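Local coordinates for protein thymidylate synthase A (Bacillus subtilis, PDB 1BKP) that catalyses the reductive methylation of dUMP to dTMP with 5,10-methylenetetrahydrofolate as methyl donor and reductant, as a homodimer whose active sites are probably shared between subunits, at residues Q110-N119 with D124-Q132; V197-V205 with I246-F256. All coordinates share one frame; numbering follows the deposited sequence.

From the N terminus, the chain first reaches contact 1. Helix 108-112 runs out, the hairpin of strands 116-118 and 121-123 turns back, and helix 125-135 starts beside the point where the hairpin began. Contact 1 closes this short loop. Contact 2 opens later and spans about forty residues. It brings segment 246-256, which leaves the end of strand 243-246 and forms most of the loop to strand 261-264, back onto helix 188-206. The contacts follow in series; neither nests in nor crosses the other. They meet along helix 125-135. There L130 packs on I202 and F253, and Y254 OH lies 2.6 Å from D127 OD1, a probable hydrogen bond.

Contact 1 of 2, residues Q110-N119 with D124-Q132; sequences QLGKKNRSLN and DQVDYLLHQ
R116 carries its CG beside the backbone N (chi1 -56°) and bends again at chi2 and chi3, which folds its guanidinium back over Y128. The tyrosine ring swings out to meet it, with CG anti to the backbone N (chi1 -176°). The two planes are stacked, and R116 CZ lies 4.0 Å from the centroid of the Y128 ring, a cation-pi contact over the face. R116 NH1 sits toward the rim, above Y128 CE2. Q132 CG covers the opposite face of the ring. R116 also forms a salt bridge with D153 of the second subunit, so the hairpin sits at the dimer interface. The Y128 side chain is about 4 Å from that of R141, a predicted dUMP-binding residue. An alanine in place of Y128 would probably deprive the guanidinium of its flat support and let it turn more freely, though the salt bridge across the interface could remain.

Further along the hairpin, L118 lays CD2 over the face of the H131 ring, 3.5 Å from H131 CG. This is a CH-pi contact. H131 ND1 is tied in its ring plane to Q132 OE1.

At the other end D124 is the N-cap of helix 125-135. Its OD1 accepts from D127 N at 2.9 Å, almost straight. Its OD2 takes K114 NZ at 2.7 Å in a salt bridge, on the anti side of the carboxylate. K114 NZ also donates to G112 O, and K78 is a second cation on OD2. One water joins Q110 O, K113 O and Q125 N, so it satisfies an N-H of the first helical turn.

L111 CB meets V126 CG2 at 3.9 Å, and both side chains reach W75 of helix 64-75. R116 pairs by backbone bonds with V123, where N115 and R116 form a classic beta bulge. Helix 125-135 thus lies between the hairpin 116-123 and helix 188-206, which L130 touches.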
loop_
_atom_site.group_PDB
_atom_site.type_symbol
_atom_site.label_atom_id
_atom_site.label_comp_id
_atom_site.label_asym_id
_atom_site.label_seq_id
_atom_site.Cartn_x
_atom_site.Cartn_y
_atom_site.Cartn_z
ATOM N N GLN A 110 6.555 11.067 12.884
ATOM C CA GLN A 110 6.279 11.370 11.499
ATOM C C GLN A 110 4.943 12.107 11.359
ATOM O O GLN A 110 4.783 12.943 10.479
ATOM C CB GLN A 110 6.273 10.082 10.676
ATOM C CG GLN A 110 7.758 9.509 10.472
ATOM C CD GLN A 110 8.672 10.539 9.828
ATOM O OE1 GLN A 110 8.224 11.286 8.932
ATOM N NE2 GLN A 110 9.922 10.611 10.239
ATOM N N LEU A 111 3.957 11.694 12.146
ATOM C CA LEU A 111 2.601 12.308 12.104
ATOM C C LEU A 111 2.536 13.756 12.653
ATOM O O LEU A 111 1.538 14.499 12.400
ATOM C CB LEU A 111 1.560 11.433 12.833
ATOM C CG LEU A 111 1.265 10.120 12.036
ATOM C CD1 LEU A 111 0.238 9.273 12.712
ATOM C CD2 LEU A 111 0.854 10.342 10.553
ATOM N N GLY A 112 3.613 14.146 13.371
ATOM C CA GLY A 112 3.636 15.444 14.005
ATOM C C GLY A 112 4.544 16.455 13.325
ATOM O O GLY A 112 4.509 17.626 13.733
ATOM N N LYS A 113 5.303 16.051 12.287
ATOM C CA LYS A 113 6.226 16.939 11.618
ATOM C C LYS A 113 5.425 17.982 10.840
ATOM O O LYS A 113 4.588 17.622 10.040
ATOM C CB LYS A 113 7.036 16.091 10.655
ATOM C CG LYS A 113 8.347 16.600 10.248
ATOM C CD LYS A 113 9.245 15.405 9.882
ATOM C CE LYS A 113 10.534 15.916 9.460
ATOM N NZ LYS A 113 11.265 14.890 8.725
ATOM N N LYS A 114 5.695 19.256 11.024
ATOM C CA LYS A 114 4.919 20.292 10.284
ATOM C C LYS A 114 5.556 20.421 8.908
ATOM O O LYS A 114 6.485 21.162 8.750
ATOM C CB LYS A 114 4.960 21.644 11.036
ATOM C CG LYS A 114 4.492 21.590 12.500
ATOM C CD LYS A 114 3.094 21.048 12.580
ATOM C CE LYS A 114 2.604 20.881 14.056
ATOM N NZ LYS A 114 2.394 19.428 14.513
ATOM N N ASN A 115 5.038 19.703 7.910
ATOM C CA ASN A 115 5.662 19.695 6.623
ATOM C C ASN A 115 4.758 20.036 5.455
ATOM O O ASN A 115 5.213 19.989 4.319
ATOM C CB ASN A 115 6.373 18.325 6.426
ATOM C CG ASN A 115 5.450 17.100 6.725
ATOM O OD1 ASN A 115 4.239 17.204 6.705
ATOM N ND2 ASN A 115 6.046 15.932 6.933
ATOM N N ARG A 116 3.483 20.346 5.702
ATOM C CA ARG A 116 2.586 20.707 4.622
ATOM C C ARG A 116 2.123 22.188 4.756
ATOM O O ARG A 116 1.792 22.621 5.839
ATOM C CB ARG A 116 1.335 19.839 4.633
ATOM C CG ARG A 116 1.546 18.322 4.564
ATOM C CD ARG A 116 2.203 17.871 3.263
ATOM N NE ARG A 116 1.692 18.581 2.098
ATOM C CZ ARG A 116 0.768 18.105 1.264
ATOM N NH1 ARG A 116 0.191 16.923 1.475
ATOM N NH2 ARG A 116 0.521 18.746 0.140
ATOM N N SER A 117 2.147 22.967 3.667
ATOM C CA SER A 117 1.659 24.365 3.775
ATOM C C SER A 117 0.114 24.395 3.619
ATOM O O SER A 117 -0.403 23.853 2.662
ATOM C CB SER A 117 2.253 25.214 2.656
ATOM O OG SER A 117 3.655 25.059 2.619
ATOM N N LEU A 118 -0.612 25.026 4.525
ATOM C CA LEU A 118 -2.023 25.107 4.354
ATOM C C LEU A 118 -2.500 26.440 4.942
ATOM O O LEU A 118 -2.256 26.718 6.098
ATOM C CB LEU A 118 -2.668 23.979 5.141
ATOM C CG LEU A 118 -4.203 23.940 5.036
ATOM C CD1 LEU A 118 -4.641 23.616 3.611
ATOM C CD2 LEU A 118 -4.698 22.931 6.018
ATOM N N ASN A 119 -3.092 27.296 4.107
ATOM C CA ASN A 119 -3.675 28.590 4.530
ATOM C C ASN A 119 -2.727 29.472 5.261
ATOM O O ASN A 119 -3.081 30.045 6.306
ATOM C CB ASN A 119 -4.908 28.352 5.390
ATOM C CG ASN A 119 -6.026 27.711 4.607
ATOM O OD1 ASN A 119 -6.041 27.790 3.393
ATOM N ND2 ASN A 119 -6.915 26.999 5.287
ATOM N N ASP A 124 0.935 19.475 10.083
ATOM C CA ASP A 124 1.409 18.069 9.985
ATOM C C ASP A 124 0.411 17.204 9.159
ATOM O O ASP A 124 -0.663 17.679 8.684
ATOM C CB ASP A 124 1.701 17.507 11.420
ATOM C CG ASP A 124 0.451 17.401 12.290
ATOM O OD1 ASP A 124 -0.670 17.036 11.791
ATOM O OD2 ASP A 124 0.569 17.736 13.486
ATOM N N GLN A 125 0.722 15.922 9.020
ATOM C CA GLN A 125 -0.131 15.051 8.227
ATOM C C GLN A 125 -1.511 14.860 8.742
ATOM O O GLN A 125 -2.420 14.612 7.983
ATOM C CB GLN A 125 0.535 13.659 8.143
ATOM C CG GLN A 125 1.824 13.621 7.256
ATOM C CD GLN A 125 2.277 12.165 7.047
ATOM O OE1 GLN A 125 1.469 11.333 6.521
ATOM N NE2 GLN A 125 3.481 11.813 7.535
ATOM N N VAL A 126 -1.686 14.873 10.054
ATOM C CA VAL A 126 -2.998 14.606 10.594
ATOM C C VAL A 126 -3.900 15.868 10.391
ATOM O O VAL A 126 -5.027 15.740 9.906
ATOM C CB VAL A 126 -2.903 14.253 12.085
ATOM C CG1 VAL A 126 -4.301 14.054 12.681
ATOM C CG2 VAL A 126 -2.017 13.000 12.292
ATOM N N ASP A 127 -3.415 17.067 10.745
ATOM C CA ASP A 127 -4.236 18.262 10.510
ATOM C C ASP A 127 -4.464 18.523 9.036
ATOM O O ASP A 127 -5.569 18.946 8.645
ATOM C CB ASP A 127 -3.560 19.470 11.147
ATOM C CG ASP A 127 -3.631 19.428 12.677
ATOM O OD1 ASP A 127 -4.608 18.849 13.236
ATOM O OD2 ASP A 127 -2.652 19.904 13.277
ATOM N N TYR A 128 -3.503 18.124 8.199
ATOM C CA TYR A 128 -3.681 18.344 6.804
ATOM C C TYR A 128 -4.812 17.382 6.328
ATOM O O TYR A 128 -5.778 17.767 5.641
ATOM C CB TYR A 128 -2.389 18.017 6.041
ATOM C CG TYR A 128 -2.548 18.341 4.574
ATOM C CD1 TYR A 128 -2.406 19.660 4.115
ATOM C CD2 TYR A 128 -2.888 17.352 3.658
ATOM C CE1 TYR A 128 -2.575 19.974 2.793
ATOM C CE2 TYR A 128 -3.054 17.652 2.332
ATOM C CZ TYR A 128 -2.876 18.951 1.915
ATOM O OH TYR A 128 -2.857 19.136 0.561
ATOM N N LEU A 129 -4.743 16.120 6.772
ATOM C CA LEU A 129 -5.783 15.151 6.394
ATOM C C LEU A 129 -7.158 15.604 6.895
ATOM O O LEU A 129 -8.151 15.573 6.126
ATOM C CB LEU A 129 -5.469 13.771 7.085
ATOM C CG LEU A 129 -6.610 12.674 6.927
ATOM C CD1 LEU A 129 -6.753 12.277 5.438
ATOM C CD2 LEU A 129 -6.395 11.405 7.834
ATOM N N LEU A 130 -7.254 16.054 8.154
ATOM C CA LEU A 130 -8.587 16.438 8.704
ATOM C C LEU A 130 -9.230 17.572 7.869
ATOM O O LEU A 130 -10.413 17.472 7.429
ATOM C CB LEU A 130 -8.436 16.873 10.159
ATOM C CG LEU A 130 -8.279 15.680 11.129
ATOM C CD1 LEU A 130 -8.029 16.249 12.454
ATOM C CD2 LEU A 130 -9.493 14.675 11.210
ATOM N N HIS A 131 -8.375 18.532 7.493
ATOM C CA HIS A 131 -8.803 19.669 6.701
ATOM C C HIS A 131 -9.280 19.201 5.322
ATOM O O HIS A 131 -10.326 19.597 4.839
ATOM C CB HIS A 131 -7.686 20.681 6.569
ATOM C CG HIS A 131 -8.037 21.850 5.651
ATOM N ND1 HIS A 131 -7.968 21.757 4.276
ATOM C CD2 HIS A 131 -8.538 23.072 5.918
ATOM C CE1 HIS A 131 -8.439 22.871 3.740
ATOM N NE2 HIS A 131 -8.785 23.687 4.710
ATOM N N GLN A 132 -8.479 18.348 4.675
ATOM C CA GLN A 132 -8.781 17.853 3.318
ATOM C C GLN A 132 -10.013 16.948 3.201
ATOM O O GLN A 132 -10.783 17.046 2.221
ATOM C CB GLN A 132 -7.549 17.138 2.739
ATOM C CG GLN A 132 -6.374 18.140 2.423
ATOM C CD GLN A 132 -6.789 19.206 1.341
ATOM O OE1 GLN A 132 -7.132 20.324 1.660
ATOM N NE2 GLN A 132 -6.791 18.808 0.092
HETATM O O HOH W 1 3.529 15.162 9.276
HETATM O O HOH W 2 6.234 13.148 8.070
#

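Contact 2 of 2, residues V197-V205 with I246-F256; sequences VLQRMIAQV and INPEVKDFYDF
Q204 reaches from helix 188-206 into the curve of segment 246-256. Its CB points toward that segment, with CG anti to the backbone N (chi1 170°), and the chain beyond stays extended. Q204 CG passes 3.8 Å from V250 O. Q204 CD comes 4.1 Å from F256 CZ. At the tip, OE1 touches I246 CG2, and a water bridges OE1 and I246 O. NE2 gives two hydrogen bonds, both close to the amide plane. Q204 NE2 meets V250 O at 3.0 Å, on a lone pair. Q204 NE2 also meets N247 O at 2.9 Å. These two bonds fix the rotation of the amide.

The acceptors belong to one motif. N247 to V250 form a type I beta turn, and V250 N reaches N247 O from the face opposite Q204 NE2. N247 OD1 accepts from E249 N, an Asx turn. Q204 thus bonds to the first and last carbonyls of a turn that has its own internal bonds. The segment leaves strand 243-246, and the loop leads on to its antiparallel partner 261-264; N247 bonds with D260 just before that strand.

Beyond the turn the contact is apolar. M201 CG stands over the centre of the F256 ring, a CH-pi contact 4.3 Å from its centroid. V250 CG1 covers the other face. The M201 chain bends at chi3 (73°), which carries CE between two aromatics, 3.6 Å from F253 CE1. SD stays farther off, above the face of F256, as a Met-aromatic contact. L198 CD1 meets F253 at its edge, and I202 CG1 approaches F253 CE1 obliquely. V205 CG1 rests on the backbone of K251 to F253. Helix 64-75 lies behind L198 and M201, with L71 touching both.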
loop_
_atom_site.group_PDB
_atom_site.type_symbol
_atom_site.label_atom_id
_atom_site.label_comp_id
_atom_site.label_asym_id
_atom_site.label_seq_id
_atom_site.Cartn_x
_atom_site.Cartn_y
_atom_site.Cartn_z
ATOM N N VAL A 197 -11.068 1.735 14.994
ATOM C CA VAL A 197 -11.398 2.789 15.986
ATOM C C VAL A 197 -10.989 4.184 15.408
ATOM O O VAL A 197 -11.774 5.119 15.405
ATOM C CB VAL A 197 -10.703 2.525 17.375
ATOM C CG1 VAL A 197 -11.078 3.659 18.370
ATOM C CG2 VAL A 197 -11.257 1.229 17.883
ATOM N N LEU A 198 -9.847 4.241 14.721
ATOM C CA LEU A 198 -9.410 5.499 14.165
ATOM C C LEU A 198 -10.454 5.948 13.078
ATOM O O LEU A 198 -10.738 7.135 12.974
ATOM C CB LEU A 198 -8.051 5.348 13.478
ATOM C CG LEU A 198 -7.477 6.638 12.881
ATOM C CD1 LEU A 198 -7.108 7.666 14.031
ATOM C CD2 LEU A 198 -6.208 6.216 12.036
ATOM N N GLN A 199 -10.976 5.007 12.283
ATOM C CA GLN A 199 -11.962 5.349 11.277
ATOM C C GLN A 199 -13.164 6.018 11.940
ATOM O O GLN A 199 -13.698 7.049 11.404
ATOM C CB GLN A 199 -12.462 4.127 10.541
ATOM C CG GLN A 199 -13.281 4.498 9.322
ATOM C CD GLN A 199 -13.721 3.275 8.554
ATOM O OE1 GLN A 199 -13.574 2.179 9.052
ATOM N NE2 GLN A 199 -14.308 3.456 7.350
ATOM N N ARG A 200 -13.706 5.340 12.968
ATOM C CA ARG A 200 -14.856 5.862 13.723
ATOM C C ARG A 200 -14.572 7.212 14.346
ATOM O O ARG A 200 -15.446 8.115 14.289
ATOM C CB ARG A 200 -15.308 4.841 14.782
ATOM C CG ARG A 200 -15.804 3.496 14.063
ATOM C CD ARG A 200 -16.134 2.368 15.046
ATOM N NE ARG A 200 -16.464 1.197 14.245
ATOM C CZ ARG A 200 -17.681 0.694 14.128
ATOM N NH1 ARG A 200 -18.710 1.174 14.855
ATOM N NH2 ARG A 200 -17.843 -0.337 13.350
ATOM N N MET A 201 -13.378 7.430 14.904
ATOM C CA MET A 201 -13.062 8.750 15.493
ATOM C C MET A 201 -13.109 9.876 14.466
ATOM O O MET A 201 -13.722 10.945 14.692
ATOM C CB MET A 201 -11.656 8.756 16.054
ATOM C CG MET A 201 -11.605 7.910 17.406
ATOM S SD MET A 201 -9.852 7.642 17.838
ATOM C CE MET A 201 -9.284 9.239 18.409
ATOM N N ILE A 202 -12.465 9.603 13.322
ATOM C CA ILE A 202 -12.284 10.625 12.282
ATOM C C ILE A 202 -13.600 10.891 11.578
ATOM O O ILE A 202 -13.928 12.018 11.310
ATOM C CB ILE A 202 -11.015 10.376 11.267
ATOM C CG1 ILE A 202 -9.673 10.675 12.010
ATOM C CG2 ILE A 202 -11.191 11.354 9.994
ATOM C CD1 ILE A 202 -8.435 10.265 11.297
ATOM N N ALA A 203 -14.380 9.866 11.333
ATOM C CA ALA A 203 -15.664 10.077 10.684
ATOM C C ALA A 203 -16.581 10.969 11.598
ATOM O O ALA A 203 -17.308 11.869 11.090
ATOM C CB ALA A 203 -16.325 8.714 10.467
ATOM N N GLN A 204 -16.467 10.761 12.945
ATOM C CA GLN A 204 -17.310 11.479 13.863
ATOM C C GLN A 204 -16.983 12.960 13.824
ATOM O O GLN A 204 -17.894 13.752 13.755
ATOM C CB GLN A 204 -17.187 10.914 15.290
ATOM C CG GLN A 204 -17.910 11.832 16.355
ATOM C CD GLN A 204 -18.079 11.118 17.680
ATOM O OE1 GLN A 204 -18.538 9.989 17.701
ATOM N NE2 GLN A 204 -17.704 11.783 18.812
ATOM N N VAL A 205 -15.703 13.319 13.764
ATOM C CA VAL A 205 -15.311 14.704 13.789
ATOM C C VAL A 205 -15.301 15.477 12.440
ATOM O O VAL A 205 -15.097 16.704 12.417
ATOM C CB VAL A 205 -14.020 14.877 14.518
ATOM C CG1 VAL A 205 -14.187 14.388 15.935
ATOM C CG2 VAL A 205 -12.845 14.174 13.802
ATOM N N ILE A 246 -18.837 5.314 21.581
ATOM C CA ILE A 246 -17.807 6.348 21.512
ATOM C C ILE A 246 -18.564 7.623 21.943
ATOM O O ILE A 246 -19.672 7.901 21.439
ATOM C CB ILE A 246 -17.305 6.553 20.098
ATOM C CG1 ILE A 246 -16.476 5.328 19.675
ATOM C CG2 ILE A 246 -16.323 7.803 20.081
ATOM C CD1 ILE A 246 -16.114 5.494 18.244
ATOM N N ASN A 247 -17.982 8.425 22.831
ATOM C CA ASN A 247 -18.700 9.574 23.384
ATOM C C ASN A 247 -19.208 10.513 22.227
ATOM O O ASN A 247 -18.411 11.166 21.569
ATOM C CB ASN A 247 -17.746 10.252 24.322
ATOM C CG ASN A 247 -18.341 11.449 25.084
ATOM O OD1 ASN A 247 -19.421 11.934 24.771
ATOM N ND2 ASN A 247 -17.514 12.040 25.960
ATOM N N PRO A 248 -20.550 10.591 22.014
ATOM C CA PRO A 248 -21.199 11.426 20.981
ATOM C C PRO A 248 -20.898 12.902 21.165
ATOM O O PRO A 248 -21.110 13.670 20.256
ATOM C CB PRO A 248 -22.689 11.215 21.228
ATOM C CG PRO A 248 -22.768 10.069 22.110
ATOM C CD PRO A 248 -21.546 10.169 22.988
ATOM N N GLU A 249 -20.482 13.330 22.355
ATOM C CA GLU A 249 -20.170 14.744 22.619
ATOM C C GLU A 249 -18.832 15.294 22.135
ATOM O O GLU A 249 -18.584 16.517 22.254
ATOM C CB GLU A 249 -20.340 14.998 24.119
ATOM C CG GLU A 249 -21.841 14.971 24.482
ATOM C CD GLU A 249 -22.176 14.865 25.974
ATOM O OE1 GLU A 249 -21.483 15.448 26.822
ATOM O OE2 GLU A 249 -23.196 14.204 26.269
ATOM N N VAL A 250 -17.931 14.427 21.632
ATOM C CA VAL A 250 -16.627 14.922 21.161
ATOM C C VAL A 250 -16.711 15.399 19.699
ATOM O O VAL A 250 -17.134 14.690 18.778
ATOM C CB VAL A 250 -15.549 13.844 21.290
ATOM C CG1 VAL A 250 -14.221 14.380 20.897
ATOM C CG2 VAL A 250 -15.564 13.270 22.693
ATOM N N LYS A 251 -16.286 16.618 19.495
ATOM C CA LYS A 251 -16.370 17.248 18.210
ATOM C C LYS A 251 -15.017 17.531 17.656
ATOM O O LYS A 251 -14.927 17.989 16.552
ATOM C CB LYS A 251 -17.080 18.609 18.379
ATOM C CG LYS A 251 -18.516 18.477 18.733
ATOM C CD LYS A 251 -19.082 19.786 19.207
ATOM C CE LYS A 251 -20.553 19.604 19.530
ATOM N NZ LYS A 251 -21.136 20.870 20.035
ATOM N N ASP A 252 -13.975 17.446 18.474
ATOM C CA ASP A 252 -12.627 17.703 18.004
ATOM C C ASP A 252 -11.792 16.440 18.187
ATOM O O ASP A 252 -11.816 15.867 19.249
ATOM C CB ASP A 252 -11.989 18.775 18.862
ATOM C CG ASP A 252 -10.608 19.154 18.360
ATOM O OD1 ASP A 252 -10.511 19.479 17.195
ATOM O OD2 ASP A 252 -9.602 19.130 19.064
ATOM N N PHE A 253 -11.042 16.016 17.155
ATOM C CA PHE A 253 -10.165 14.859 17.271
ATOM C C PHE A 253 -9.205 14.913 18.509
ATOM O O PHE A 253 -8.840 13.894 19.095
ATOM C CB PHE A 253 -9.309 14.809 15.998
ATOM C CG PHE A 253 -8.445 13.568 15.899
ATOM C CD1 PHE A 253 -9.025 12.327 15.580
ATOM C CD2 PHE A 253 -7.071 13.643 16.145
ATOM C CE1 PHE A 253 -8.226 11.154 15.507
ATOM C CE2 PHE A 253 -6.319 12.493 16.063
ATOM C CZ PHE A 253 -6.894 11.255 15.744
ATOM N N TYR A 254 -8.813 16.112 18.885
ATOM C CA TYR A 254 -7.887 16.284 19.966
ATOM C C TYR A 254 -8.545 16.287 21.334
ATOM O O TYR A 254 -7.831 16.326 22.308
ATOM C CB TYR A 254 -7.064 17.540 19.772
ATOM C CG TYR A 254 -6.272 17.422 18.512
ATOM C CD1 TYR A 254 -5.119 16.637 18.478
ATOM C CD2 TYR A 254 -6.685 18.054 17.351
ATOM C CE1 TYR A 254 -4.375 16.481 17.277
ATOM C CE2 TYR A 254 -5.962 17.906 16.141
ATOM C CZ TYR A 254 -4.817 17.127 16.114
ATOM O OH TYR A 254 -4.105 16.954 14.948
ATOM N N ASP A 255 -9.853 16.007 21.386
ATOM C CA ASP A 255 -10.547 15.986 22.671
ATOM C C ASP A 255 -10.805 14.576 23.185
ATOM O O ASP A 255 -11.213 14.400 24.327
ATOM C CB ASP A 255 -11.915 16.685 22.549
ATOM C CG ASP A 255 -11.793 18.178 22.503
ATOM O OD1 ASP A 255 -10.707 18.686 22.872
ATOM O OD2 ASP A 255 -12.770 18.843 22.046
ATOM N N PHE A 256 -10.573 13.559 22.369
ATOM C CA PHE A 256 -10.876 12.195 22.755
ATOM C C PHE A 256 -9.913 11.700 23.837
ATOM O O PHE A 256 -8.768 12.118 23.878
ATOM C CB PHE A 256 -10.767 11.254 21.518
ATOM C CG PHE A 256 -11.967 11.278 20.592
ATOM C CD1 PHE A 256 -13.139 10.640 20.972
ATOM C CD2 PHE A 256 -11.880 11.884 19.326
ATOM C CE1 PHE A 256 -14.262 10.570 20.115
ATOM C CE2 PHE A 256 -12.940 11.861 18.414
ATOM C CZ PHE A 256 -14.178 11.181 18.805
HETATM O O HOH W 3 -20.573 8.505 18.971
#